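Local coordinates for protein type II 3-hydroxyacyl-CoA dehydrogenase (Thermus thermophilus, PDB 1UAY) that probably catalyses the NAD-dependent oxidation of 3-hydroxyacyl-CoA to 3-ketoacyl-CoA in fatty acid beta-oxidation, as a member of the short-chain dehydrogenase family, at residues Ala21-Gly26 / Glu39-Val44; Glu52-Ala57 / Thr105-Arg110; Val76-Lys81 / Gly87-Glu92; Ala137-Gln142 / Gly154-Thr159; Val174-Gly179 / Glu211-Leu216. All blocks are in the same frame, centred on the assembly; numbering follows the deposited sequence.

In the fold
The five contacts show how chemistry follows position in a Rossmann fold. Contacts 5 and 2 are buried: contact 5, strand 171-178 against helix 210-222, is apolar apart from a tyrosine hydroxyl, whereas contact 2, between helices 51-64 and 91-116, joins a valine pair to an asparagine-arginine network. Contacts 1 and 3 lie at the surface, their centres about 35 Å apart, and rely on charge and hydrogen bonding: a lysine-aspartate pair in one, a glutamate stacked on histidine in the other. Contact 4 is partly buried and apolar, and meets contact 5 through Thr159 and Thr175. Contacts 2 and 3 share helix 91-116; with contact 4 they also touch the second subunit, whereas contact 5 reaches the third.

Contact 1 of 5, residues Ala21-Gly26 / Glu39-Val44; sequences ALKARG and EDLIYV
Lys23 reaches from helix 13-25 to Asp40 and delivers its ammonium group to two oxygens of that one residue. Lys23 NZ lies 2.6 Å from the backbone O of Asp40 and 2.7 Å from its OD2, the latter bond forming a salt bridge. The carboxylate is met from above its plane, 85° out of it, while the carbonyl is approached at a C=O...NZ angle of 144°. The two side chains run at about a right angle. Bends at the second and fourth torsions (chi2 66°) bring the lysine tip round to both acceptors, and lower on the chain Lys23 CB rests 4.0 Å from CD2 of Leu41. Further out, Asp40 is the centre of an inverse gamma turn, and Leu41 also packs on Val29 and Val31 of the neighbouring strand. The chain then enters strand 42-45, at the edge of the Rossmann sheet. Helix 13-25 ends at Gly26 in a Schellman motif. Asp40 is exposed, so solvent should screen part of the electrostatic attraction; the carbonyl supplies a second, neutral acceptor, and the pairing probably fixes the direction of the ammonium group and partly offsets its charge.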
# COMPACT_ATOMS: atom_id res chain seq x y z
N ALA A 21 -30.08 -3.26 6.95
CA ALA A 21 -29.59 -2.35 7.98
C ALA A 21 -30.02 -0.92 7.66
O ALA A 21 -30.39 -0.16 8.55
CB ALA A 21 -28.08 -2.43 8.08
N LEU A 22 -29.96 -0.54 6.39
CA LEU A 22 -30.35 0.80 5.98
C LEU A 22 -31.85 0.99 6.19
O LEU A 22 -32.29 2.06 6.61
CB LEU A 22 -29.97 1.04 4.52
CG LEU A 22 -28.47 1.20 4.27
CD1 LEU A 22 -28.18 1.10 2.78
CD2 LEU A 22 -28.00 2.53 4.83
N LYS A 23 -32.63 -0.05 5.91
CA LYS A 23 -34.07 0.03 6.09
C LYS A 23 -34.38 0.25 7.58
O LYS A 23 -35.21 1.09 7.93
CB LYS A 23 -34.74 -1.25 5.60
CG LYS A 23 -36.26 -1.25 5.71
CD LYS A 23 -36.88 -0.22 4.78
CE LYS A 23 -38.40 -0.18 4.93
NZ LYS A 23 -39.04 -1.49 4.67
N ALA A 24 -33.71 -0.51 8.44
CA ALA A 24 -33.91 -0.39 9.88
C ALA A 24 -33.50 0.99 10.38
O ALA A 24 -34.04 1.48 11.38
CB ALA A 24 -33.12 -1.47 10.61
N ARG A 25 -32.55 1.60 9.69
CA ARG A 25 -32.04 2.93 10.05
C ARG A 25 -33.01 4.03 9.64
O ARG A 25 -32.88 5.17 10.08
CB ARG A 25 -30.68 3.16 9.41
CG ARG A 25 -30.04 4.51 9.72
CD ARG A 25 -29.63 4.62 11.18
NE ARG A 25 -28.98 5.90 11.47
CZ ARG A 25 -29.59 7.08 11.43
NH1 ARG A 25 -30.88 7.15 11.11
NH2 ARG A 25 -28.92 8.19 11.70
N GLY A 26 -33.97 3.70 8.78
CA GLY A 26 -34.94 4.68 8.34
C GLY A 26 -34.89 5.07 6.87
O GLY A 26 -35.69 5.90 6.43
N GLU A 39 -37.92 -9.70 1.30
CA GLU A 39 -37.79 -8.79 2.43
C GLU A 39 -38.66 -7.56 2.19
O GLU A 39 -39.20 -7.37 1.10
CB GLU A 39 -36.33 -8.36 2.59
CG GLU A 39 -35.36 -9.48 2.93
CD GLU A 39 -35.67 -10.17 4.25
OE1 GLU A 39 -36.13 -9.49 5.19
OE2 GLU A 39 -35.45 -11.39 4.35
N ASP A 40 -38.79 -6.72 3.21
CA ASP A 40 -39.58 -5.50 3.09
C ASP A 40 -38.70 -4.43 2.47
O ASP A 40 -38.30 -3.46 3.12
CB ASP A 40 -40.08 -5.06 4.47
CG ASP A 40 -40.96 -3.82 4.41
OD1 ASP A 40 -41.59 -3.58 3.35
OD2 ASP A 40 -41.03 -3.10 5.42
N LEU A 41 -38.39 -4.62 1.19
CA LEU A 41 -37.55 -3.72 0.43
C LEU A 41 -38.17 -3.56 -0.96
O LEU A 41 -39.00 -4.37 -1.37
CB LEU A 41 -36.14 -4.30 0.27
CG LEU A 41 -35.34 -4.63 1.53
CD1 LEU A 41 -34.14 -5.50 1.17
CD2 LEU A 41 -34.89 -3.34 2.21
N ILE A 42 -37.76 -2.52 -1.67
CA ILE A 42 -38.25 -2.28 -3.01
C ILE A 42 -37.25 -2.95 -3.95
O ILE A 42 -36.07 -2.59 -3.96
CB ILE A 42 -38.32 -0.77 -3.32
CG1 ILE A 42 -39.32 -0.10 -2.38
CG2 ILE A 42 -38.71 -0.55 -4.78
CD1 ILE A 42 -39.26 1.41 -2.40
N TYR A 43 -37.71 -3.92 -4.71
CA TYR A 43 -36.84 -4.65 -5.62
C TYR A 43 -36.97 -4.24 -7.07
O TYR A 43 -38.05 -4.29 -7.65
CB TYR A 43 -37.11 -6.16 -5.52
CG TYR A 43 -36.70 -6.79 -4.21
CD1 TYR A 43 -35.38 -7.15 -3.96
CD2 TYR A 43 -37.65 -7.02 -3.21
CE1 TYR A 43 -35.00 -7.72 -2.75
CE2 TYR A 43 -37.28 -7.59 -2.00
CZ TYR A 43 -35.96 -7.95 -1.77
OH TYR A 43 -35.60 -8.52 -0.58
N VAL A 44 -35.85 -3.83 -7.65
CA VAL A 44 -35.80 -3.47 -9.05
C VAL A 44 -34.89 -4.54 -9.65
O VAL A 44 -33.72 -4.66 -9.28
CB VAL A 44 -35.17 -2.08 -9.28
CG1 VAL A 44 -35.02 -1.81 -10.77
CG2 VAL A 44 -36.05 -1.01 -8.66

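Contact 2 of 5, residues Glu52-Ala57 / Thr105-Arg110; sequences EDVRRA and TFNVLR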
# COMPACT_ATOMS: atom_id res chain seq x y z
N GLU A 52 -29.46 1.35 -18.61
CA GLU A 52 -30.91 1.51 -18.51
C GLU A 52 -31.44 0.96 -17.18
O GLU A 52 -32.32 1.55 -16.57
CB GLU A 52 -31.62 0.82 -19.67
CG GLU A 52 -33.14 0.76 -19.52
CD GLU A 52 -33.84 0.14 -20.72
OE1 GLU A 52 -33.32 -0.85 -21.26
OE2 GLU A 52 -34.91 0.65 -21.10
N ASP A 53 -30.89 -0.18 -16.75
CA ASP A 53 -31.32 -0.80 -15.50
C ASP A 53 -30.90 0.01 -14.28
O ASP A 53 -31.67 0.16 -13.33
CB ASP A 53 -30.75 -2.22 -15.39
CG ASP A 53 -31.35 -3.17 -16.42
OD1 ASP A 53 -30.90 -4.34 -16.48
OD2 ASP A 53 -32.27 -2.76 -17.15
N VAL A 54 -29.68 0.53 -14.29
CA VAL A 54 -29.21 1.33 -13.18
C VAL A 54 -30.01 2.63 -13.11
O VAL A 54 -30.42 3.06 -12.04
CB VAL A 54 -27.70 1.65 -13.31
CG1 VAL A 54 -27.24 2.55 -12.17
CG2 VAL A 54 -26.90 0.35 -13.30
N ARG A 55 -30.26 3.23 -14.27
CA ARG A 55 -31.03 4.47 -14.32
C ARG A 55 -32.44 4.25 -13.77
O ARG A 55 -32.98 5.12 -13.08
CB ARG A 55 -31.10 5.02 -15.75
CG ARG A 55 -29.81 5.71 -16.19
CD ARG A 55 -29.93 6.36 -17.57
NE ARG A 55 -28.82 7.28 -17.82
CZ ARG A 55 -27.85 7.09 -18.71
NH1 ARG A 55 -27.83 6.00 -19.46
NH2 ARG A 55 -26.88 7.99 -18.83
N ARG A 56 -33.03 3.09 -14.05
CA ARG A 56 -34.37 2.80 -13.56
C ARG A 56 -34.37 2.68 -12.04
O ARG A 56 -35.28 3.17 -11.37
CB ARG A 56 -34.90 1.50 -14.18
CG ARG A 56 -36.37 1.24 -13.89
CD ARG A 56 -36.98 0.30 -14.93
NE ARG A 56 -36.48 -1.07 -14.81
CZ ARG A 56 -36.85 -1.91 -13.85
NH1 ARG A 56 -37.72 -1.53 -12.92
NH2 ARG A 56 -36.35 -3.14 -13.82
N ALA A 57 -33.34 2.04 -11.49
CA ALA A 57 -33.23 1.86 -10.05
C ALA A 57 -32.97 3.18 -9.33
O ALA A 57 -33.54 3.44 -8.27
CB ALA A 57 -32.11 0.86 -9.74
N THR A 105 -19.63 -1.33 -11.19
CA THR A 105 -19.43 -0.40 -10.09
C THR A 105 -19.27 1.03 -10.61
O THR A 105 -19.82 1.97 -10.03
CB THR A 105 -18.20 -0.81 -9.26
OG1 THR A 105 -18.50 -2.01 -8.54
CG2 THR A 105 -17.81 0.28 -8.28
N PHE A 106 -18.54 1.19 -11.71
CA PHE A 106 -18.35 2.51 -12.30
C PHE A 106 -19.68 3.03 -12.84
O PHE A 106 -20.00 4.22 -12.72
CB PHE A 106 -17.34 2.46 -13.44
CG PHE A 106 -17.10 3.80 -14.09
CD1 PHE A 106 -16.38 4.78 -13.42
CD2 PHE A 106 -17.62 4.08 -15.35
CE1 PHE A 106 -16.18 6.03 -14.00
CE2 PHE A 106 -17.42 5.34 -15.93
CZ PHE A 106 -16.70 6.31 -15.25
N ASN A 107 -20.46 2.13 -13.43
CA ASN A 107 -21.75 2.49 -14.00
C ASN A 107 -22.67 3.03 -12.90
O ASN A 107 -23.32 4.06 -13.06
CB ASN A 107 -22.36 1.26 -14.68
CG ASN A 107 -23.44 1.61 -15.69
OD1 ASN A 107 -23.40 2.68 -16.31
ND2 ASN A 107 -24.39 0.71 -15.87
N VAL A 108 -22.72 2.33 -11.77
CA VAL A 108 -23.56 2.76 -10.66
C VAL A 108 -23.06 4.10 -10.10
O VAL A 108 -23.85 5.00 -9.81
CB VAL A 108 -23.56 1.69 -9.54
CG1 VAL A 108 -24.23 2.23 -8.28
CG2 VAL A 108 -24.29 0.45 -10.04
N LEU A 109 -21.74 4.23 -9.97
CA LEU A 109 -21.17 5.46 -9.43
C LEU A 109 -21.47 6.69 -10.28
O LEU A 109 -21.93 7.71 -9.76
CB LEU A 109 -19.66 5.29 -9.25
CG LEU A 109 -18.92 6.46 -8.59
CD1 LEU A 109 -17.77 5.92 -7.75
CD2 LEU A 109 -18.43 7.42 -9.65
N ARG A 110 -21.22 6.60 -11.58
CA ARG A 110 -21.45 7.75 -12.46
C ARG A 110 -22.93 8.15 -12.56
O ARG A 110 -23.26 9.33 -12.56
CB ARG A 110 -20.90 7.47 -13.87
CG ARG A 110 -21.77 6.53 -14.69
CD ARG A 110 -21.13 6.08 -16.00
NE ARG A 110 -22.07 5.24 -16.73
CZ ARG A 110 -22.81 5.64 -17.77
NH1 ARG A 110 -22.70 6.87 -18.23
NH2 ARG A 110 -23.70 4.81 -18.30
O HOH W 1 -24.49 7.91 -20.38
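Val54 lays its two methyls against helix 91-116, where they overlap Asn107 and Val108. Val54 CG2 touches the amide ND2 of Asn107 at 3.6 Å and CG2 of Val108 at 4.2 Å, while its CG1 sits 4.0 Å from CA of Val108. Having CG1 anti to the backbone N (chi1 177°) points that methyl at the backbone of Val108, while CG2 meets the side chains of Asn107 and Val108; Val54 crosses Val108 at about a right angle and slides past Asn107 in the opposite direction. Both polar atoms of the Asn107 amide are bonded. Its ND2 donates to the backbone O of Val48, and its OD1 takes two bonds from Arg110, 2.9 Å from NE and 2.9 Å from NH2, in a side-on grip on one atom that keeps the guanidinium nearly coplanar with that oxygen. Arg110 NH1 donates to the backbone O of His89 of the second subunit. A water at the edge of both guanidinium groups accepts from each, 2.8 Å from Arg55 NH2 and 3.0 Å from Arg110 NH1, and so joins them. Glu51 serves both charges, in a salt bridge with Arg110 NH2 and a long, weak ion pair with Arg55. The short helix axes approach to 9.8 Å at a signed crossing angle of -41°. Neighbouring helices packed side by side on one face of a parallel sheet are characteristic of the Rossmann fold, and helix 91-116 extends the arrangement into the subunit interface, as in other oligomeric short-chain dehydrogenases.

Contact 3 of 5, residues Val76-Lys81 / Gly87-Glu92; sequences VGLAEK and GPHGLE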
# COMPACT_ATOMS: atom_id res chain seq x y z
N VAL A 76 -19.48 -10.81 -9.03
CA VAL A 76 -19.36 -12.22 -9.37
C VAL A 76 -17.94 -12.66 -9.06
O VAL A 76 -17.03 -11.84 -8.95
CB VAL A 76 -19.65 -12.49 -10.86
CG1 VAL A 76 -21.09 -12.11 -11.19
CG2 VAL A 76 -18.67 -11.72 -11.74
N GLY A 77 -17.76 -13.96 -8.91
CA GLY A 77 -16.44 -14.48 -8.62
C GLY A 77 -15.99 -15.41 -9.73
O GLY A 77 -16.77 -15.76 -10.62
N LEU A 78 -14.73 -15.80 -9.67
CA LEU A 78 -14.17 -16.72 -10.65
C LEU A 78 -12.89 -17.33 -10.11
O LEU A 78 -12.06 -16.63 -9.54
CB LEU A 78 -13.88 -16.00 -11.97
CG LEU A 78 -13.26 -16.90 -13.05
CD1 LEU A 78 -14.27 -17.93 -13.51
CD2 LEU A 78 -12.79 -16.04 -14.22
N ALA A 79 -12.76 -18.64 -10.29
CA ALA A 79 -11.56 -19.36 -9.89
C ALA A 79 -11.09 -20.00 -11.18
O ALA A 79 -11.66 -20.99 -11.64
CB ALA A 79 -11.91 -20.43 -8.85
N GLU A 80 -10.06 -19.42 -11.79
CA GLU A 80 -9.54 -19.94 -13.05
C GLU A 80 -8.07 -19.60 -13.19
O GLU A 80 -7.66 -18.45 -13.05
CB GLU A 80 -10.32 -19.33 -14.23
CG GLU A 80 -9.97 -19.95 -15.58
CD GLU A 80 -10.82 -19.41 -16.73
OE1 GLU A 80 -11.82 -18.71 -16.47
OE2 GLU A 80 -10.49 -19.70 -17.90
N LYS A 81 -7.26 -20.62 -13.47
CA LYS A 81 -5.83 -20.41 -13.61
C LYS A 81 -5.46 -19.76 -14.94
O LYS A 81 -6.18 -19.89 -15.93
CB LYS A 81 -5.09 -21.74 -13.46
CG LYS A 81 -5.14 -22.31 -12.05
CD LYS A 81 -4.38 -23.62 -11.96
CE LYS A 81 -4.43 -24.17 -10.54
NZ LYS A 81 -3.69 -25.46 -10.42
N GLY A 87 -5.62 -25.11 -22.22
CA GLY A 87 -5.09 -23.89 -22.79
C GLY A 87 -5.09 -22.77 -21.77
O GLY A 87 -5.35 -23.02 -20.59
N PRO A 88 -4.81 -21.53 -22.18
CA PRO A 88 -4.79 -20.41 -21.25
C PRO A 88 -6.17 -19.96 -20.80
O PRO A 88 -7.19 -20.31 -21.40
CB PRO A 88 -4.07 -19.32 -22.04
CG PRO A 88 -4.52 -19.60 -23.45
CD PRO A 88 -4.40 -21.11 -23.53
N HIS A 89 -6.19 -19.20 -19.71
CA HIS A 89 -7.40 -18.63 -19.13
C HIS A 89 -8.22 -18.03 -20.27
O HIS A 89 -7.67 -17.34 -21.13
CB HIS A 89 -6.96 -17.52 -18.15
CG HIS A 89 -8.05 -16.97 -17.28
ND1 HIS A 89 -9.19 -16.37 -17.78
CD2 HIS A 89 -8.12 -16.84 -15.94
CE1 HIS A 89 -9.91 -15.89 -16.78
NE2 HIS A 89 -9.28 -16.16 -15.65
N GLY A 90 -9.52 -18.31 -20.29
CA GLY A 90 -10.36 -17.78 -21.34
C GLY A 90 -10.44 -16.26 -21.27
O GLY A 90 -10.39 -15.67 -20.19
N LEU A 91 -10.56 -15.62 -22.42
CA LEU A 91 -10.64 -14.17 -22.46
C LEU A 91 -12.03 -13.68 -22.06
O LEU A 91 -12.16 -12.66 -21.39
CB LEU A 91 -10.28 -13.66 -23.85
CG LEU A 91 -10.01 -12.16 -23.97
CD1 LEU A 91 -8.87 -11.76 -23.04
CD2 LEU A 91 -9.65 -11.83 -25.42
N GLU A 92 -13.06 -14.42 -22.47
CA GLU A 92 -14.43 -14.03 -22.15
C GLU A 92 -14.73 -14.09 -20.66
O GLU A 92 -15.41 -13.21 -20.14
CB GLU A 92 -15.42 -14.89 -22.92
CG GLU A 92 -16.88 -14.50 -22.70
CD GLU A 92 -17.11 -13.00 -22.78
OE1 GLU A 92 -16.76 -12.39 -23.81
OE2 GLU A 92 -17.64 -12.43 -21.80
O HOH W 2 -8.99 -15.69 -12.85
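Glu80 stacks on the ring of His89 in the loop that leads from strand 67-72 of the Rossmann fold to helix 91-116, whose N-cap is Gly90. From the root outward, CB of Glu80 lies 3.6 Å from His89 NE2. The next carbon, Glu80 CG, is anti to the backbone N (chi1 -173°) and makes a CH-pi contact, 3.8 Å from the centroid of the His89 ring and 18° off its normal. Beyond CG the extended chain carries CD over the centre of the ring. Carboxylate and imidazole are almost parallel, their planes 6° apart. At the tip the two oxygens separate in role: Glu80 OE1 hovers 3.4 Å from His89 CE1 and is bonded to Ser93 OG, whereas OE2 accepts from the backbone N of Gly90 at 2.9 Å. One side chain thus reaches both the cap residue and the first turn of the helix. The ring is steadied on its own side by a bond from His89 ND1 to the backbone O of Gly90, 2.8 Å long, and Leu78 CD2 adds an apolar touch near NE2. Beyond this pair, the ring of His89 meets Phe106 of the second subunit edge-to-face, which carries the loop into the interface. At the NE2 edge of the imidazole a water lies in the ring plane, 2.9 Å from His89 NE2.

Contact 4 of 5, residues Ala137-Gln142 / Gly154-Thr159; sequences AAFEGQ and GVVALT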
# COMPACT_ATOMS: atom_id res chain seq x y z
N ALA A 137 -8.63 -9.46 -2.21
CA ALA A 137 -8.00 -10.06 -3.38
C ALA A 137 -7.35 -8.99 -4.25
O ALA A 137 -6.49 -9.29 -5.07
CB ALA A 137 -9.02 -10.85 -4.19
N ALA A 138 -7.76 -7.74 -4.06
CA ALA A 138 -7.18 -6.63 -4.82
C ALA A 138 -5.75 -6.40 -4.36
O ALA A 138 -4.94 -5.78 -5.06
CB ALA A 138 -8.01 -5.36 -4.61
N PHE A 139 -5.43 -6.92 -3.17
CA PHE A 139 -4.11 -6.75 -2.57
C PHE A 139 -3.28 -8.03 -2.51
O PHE A 139 -2.07 -7.99 -2.76
CB PHE A 139 -4.26 -6.16 -1.17
CG PHE A 139 -5.03 -4.87 -1.13
CD1 PHE A 139 -4.50 -3.72 -1.71
CD2 PHE A 139 -6.28 -4.80 -0.54
CE1 PHE A 139 -5.20 -2.52 -1.68
CE2 PHE A 139 -7.00 -3.61 -0.51
CZ PHE A 139 -6.46 -2.47 -1.08
N GLU A 140 -3.91 -9.15 -2.15
CA GLU A 140 -3.19 -10.42 -2.06
C GLU A 140 -3.87 -11.53 -2.87
O GLU A 140 -4.17 -12.60 -2.34
CB GLU A 140 -3.09 -10.89 -0.60
CG GLU A 140 -2.36 -9.95 0.36
CD GLU A 140 -3.29 -8.95 1.02
OE1 GLU A 140 -4.41 -9.36 1.39
OE2 GLU A 140 -2.90 -7.78 1.17
N GLY A 141 -4.10 -11.27 -4.15
CA GLY A 141 -4.75 -12.27 -4.98
C GLY A 141 -4.09 -13.63 -4.96
O GLY A 141 -2.87 -13.74 -5.10
N GLN A 142 -4.89 -14.68 -4.79
CA GLN A 142 -4.38 -16.04 -4.75
C GLN A 142 -4.29 -16.64 -6.14
O GLN A 142 -4.77 -16.06 -7.12
CB GLN A 142 -5.30 -16.95 -3.93
CG GLN A 142 -5.38 -16.62 -2.46
CD GLN A 142 -6.12 -17.69 -1.69
OE1 GLN A 142 -7.29 -17.97 -1.96
NE2 GLN A 142 -5.44 -18.32 -0.74
N GLY A 154 -9.28 -2.55 -9.74
CA GLY A 154 -9.80 -1.40 -10.47
C GLY A 154 -10.73 -0.60 -9.58
O GLY A 154 -10.71 0.63 -9.60
N VAL A 155 -11.55 -1.30 -8.80
CA VAL A 155 -12.47 -0.63 -7.89
C VAL A 155 -11.67 0.16 -6.86
O VAL A 155 -12.00 1.31 -6.55
CB VAL A 155 -13.39 -1.64 -7.18
CG1 VAL A 155 -14.24 -0.93 -6.14
CG2 VAL A 155 -14.30 -2.33 -8.20
N VAL A 156 -10.63 -0.46 -6.32
CA VAL A 156 -9.78 0.21 -5.34
C VAL A 156 -9.19 1.51 -5.90
O VAL A 156 -9.27 2.56 -5.26
CB VAL A 156 -8.62 -0.71 -4.90
CG1 VAL A 156 -7.55 0.09 -4.16
CG2 VAL A 156 -9.17 -1.81 -4.00
N ALA A 157 -8.62 1.43 -7.10
CA ALA A 157 -7.99 2.59 -7.74
C ALA A 157 -8.97 3.70 -8.12
O ALA A 157 -8.58 4.86 -8.22
CB ALA A 157 -7.20 2.14 -8.96
N LEU A 158 -10.23 3.33 -8.34
CA LEU A 158 -11.26 4.29 -8.70
C LEU A 158 -11.63 5.21 -7.54
O LEU A 158 -12.00 6.37 -7.73
CB LEU A 158 -12.51 3.53 -9.16
CG LEU A 158 -13.81 4.32 -9.35
CD1 LEU A 158 -13.62 5.35 -10.46
CD2 LEU A 158 -14.95 3.37 -9.68
N THR A 159 -11.49 4.69 -6.32
CA THR A 159 -11.88 5.42 -5.13
C THR A 159 -11.39 6.86 -5.02
O THR A 159 -12.19 7.79 -4.88
CB THR A 159 -11.45 4.68 -3.85
OG1 THR A 159 -11.70 3.28 -3.99
CG2 THR A 159 -12.24 5.19 -2.65
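Val156 on helix 146-166 offers CG2 to two residues of the short, weakly bonded helix 137-140. That methyl, Val156 CG2, is 3.8 Å from CB of Ala138 and 4.0 Å from CZ of Phe139. The branch is set by the valine torsion: at chi1 165° CG1 is anti to the backbone N and CG2 anti to the carbonyl carbon. Val156 CG1 is then the second methyl near the ring, 4.2 Å from Phe139 CZ. Phe139 reaches over by another route. Its CB bond leaves to one side of the facing helix, but with CG opposite the carbonyl carbon (chi1 -56°) the ring swings across, and only its far corner, CZ, does the touching. The same ring and the same valine both pack on Val230 of strand 230-233, so the three form one apolar cluster at the edge of the sheet. In this Rossmann fold the short helix follows strand 128-133, and the longer one carries Tyr148 and Lys152 in the YxxxK pattern of short-chain dehydrogenases; Ala138 touches Lys152 and Ala137 touches Tyr148. One turn beyond Val156, Thr159 is folded back on its own helix. A chi1 of -42° puts Thr159 OG1 2.8 Å from the backbone O of Val156, which it reaches from above the carbonyl plane. The backbone N of Thr159 donates to that oxygen as well, from the same face. Thr159 OG1 is also hydrogen-bonded to Thr175 OG1 on strand 171-178, and Ala157 packs against Ala138 of the second subunit.

Contact 5 of 5, residues Val174-Gly179 / Glu211-Leu216; sequences VTVAPG and EEYAAL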
# COMPACT_ATOMS: atom_id res chain seq x y z
N VAL A 174 -16.21 5.93 -0.81
CA VAL A 174 -15.41 5.07 0.05
C VAL A 174 -15.55 3.64 -0.42
O VAL A 174 -16.59 3.25 -0.95
CB VAL A 174 -15.89 5.16 1.52
CG1 VAL A 174 -15.10 4.20 2.40
CG2 VAL A 174 -15.74 6.58 2.02
N THR A 175 -14.50 2.85 -0.24
CA THR A 175 -14.52 1.46 -0.65
C THR A 175 -14.26 0.53 0.52
O THR A 175 -13.35 0.76 1.31
CB THR A 175 -13.46 1.17 -1.74
OG1 THR A 175 -13.79 1.91 -2.92
CG2 THR A 175 -13.42 -0.31 -2.07
N VAL A 176 -15.09 -0.50 0.64
CA VAL A 176 -14.91 -1.50 1.69
C VAL A 176 -14.29 -2.70 0.98
O VAL A 176 -14.77 -3.11 -0.08
CB VAL A 176 -16.25 -1.95 2.30
CG1 VAL A 176 -16.02 -3.12 3.26
CG2 VAL A 176 -16.89 -0.79 3.04
N ALA A 177 -13.21 -3.24 1.53
CA ALA A 177 -12.55 -4.41 0.95
C ALA A 177 -12.74 -5.59 1.90
O ALA A 177 -11.94 -5.79 2.83
CB ALA A 177 -11.06 -4.14 0.73
N PRO A 178 -13.80 -6.38 1.70
CA PRO A 178 -14.05 -7.53 2.57
C PRO A 178 -13.04 -8.65 2.42
O PRO A 178 -12.46 -8.85 1.35
CB PRO A 178 -15.44 -8.01 2.15
CG PRO A 178 -16.06 -6.80 1.49
CD PRO A 178 -14.90 -6.21 0.74
N GLY A 179 -12.84 -9.36 3.52
CA GLY A 179 -11.97 -10.52 3.52
C GLY A 179 -12.88 -11.68 3.17
O GLY A 179 -13.66 -11.60 2.22
N GLU A 211 -23.77 -8.98 8.62
CA GLU A 211 -24.12 -7.85 9.47
C GLU A 211 -22.90 -7.00 9.84
O GLU A 211 -23.04 -5.80 10.12
CB GLU A 211 -24.82 -8.34 10.74
CG GLU A 211 -26.13 -9.07 10.48
CD GLU A 211 -25.98 -10.58 10.37
OE1 GLU A 211 -24.96 -11.04 9.83
OE2 GLU A 211 -26.89 -11.30 10.82
N GLU A 212 -21.72 -7.60 9.85
CA GLU A 212 -20.50 -6.87 10.18
C GLU A 212 -20.12 -5.95 9.02
O GLU A 212 -19.59 -4.86 9.22
CB GLU A 212 -19.38 -7.86 10.53
CG GLU A 212 -19.72 -8.63 11.81
CD GLU A 212 -18.75 -9.75 12.16
OE1 GLU A 212 -18.41 -10.55 11.26
OE2 GLU A 212 -18.35 -9.85 13.34
N TYR A 213 -20.40 -6.39 7.80
CA TYR A 213 -20.15 -5.56 6.63
C TYR A 213 -21.16 -4.41 6.66
O TYR A 213 -20.81 -3.26 6.44
CB TYR A 213 -20.31 -6.39 5.35
CG TYR A 213 -20.50 -5.58 4.08
CD1 TYR A 213 -21.78 -5.27 3.61
CD2 TYR A 213 -19.40 -5.14 3.35
CE1 TYR A 213 -21.96 -4.53 2.44
CE2 TYR A 213 -19.58 -4.40 2.17
CZ TYR A 213 -20.86 -4.11 1.73
OH TYR A 213 -21.04 -3.39 0.56
N ALA A 214 -22.42 -4.73 6.95
CA ALA A 214 -23.46 -3.71 7.01
C ALA A 214 -23.15 -2.65 8.06
O ALA A 214 -23.38 -1.47 7.84
CB ALA A 214 -24.81 -4.36 7.30
N ALA A 215 -22.64 -3.08 9.21
CA ALA A 215 -22.31 -2.15 10.29
C ALA A 215 -21.25 -1.14 9.84
O ALA A 215 -21.34 0.05 10.16
CB ALA A 215 -21.83 -2.91 11.52
N LEU A 216 -20.24 -1.61 9.11
CA LEU A 216 -19.20 -0.71 8.63
C LEU A 216 -19.78 0.27 7.61
O LEU A 216 -19.47 1.46 7.64
CB LEU A 216 -18.04 -1.50 8.01
CG LEU A 216 -16.94 -0.64 7.38
CD1 LEU A 216 -16.35 0.31 8.42
CD2 LEU A 216 -15.86 -1.54 6.81
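Val176 faces Tyr213 and Leu216 across a strand-helix layer of the Rossmann fold, within the beta-alpha-beta connection that runs from strand 171-178 through helix 210-222 to strand 230-233. The segment axes are nearly antiparallel, at 160°, and pass 10.4 Å apart. Against Leu216 the valine is met head-on: the two side chains reach toward each other tip to tip, with Leu216 CD2 3.9 Å from Val176 CG1 and 4.0 Å from CG2. One leucine methyl therefore meets both valine methyls. Tyr213 comes in differently. Its ring slants past Val176, so that Tyr213 CE2 lies 3.9 Å from Val176 CG1 and 4.1 Å from CB. With CG anti to the backbone N (chi1 162°), the tyrosine is carried from the flank of the helix down toward the sheet. There its hydroxyl forms a hydrogen bond with Thr133 OG1 at the end of strand 128-133, so the polar end of this buried ring has a partner. Helix 13-25 lies alongside helix 210-222 and sets Leu14 against both Pro178 and Tyr213, and the outer side of helix 210-222 meets the third subunit, where Asn223 of that subunit bonds to the backbone O of Glu212. At the end of the strand the slanted ring has one more neighbour, Pro178, whose CG lies 4.2 Å from Tyr213 CD2.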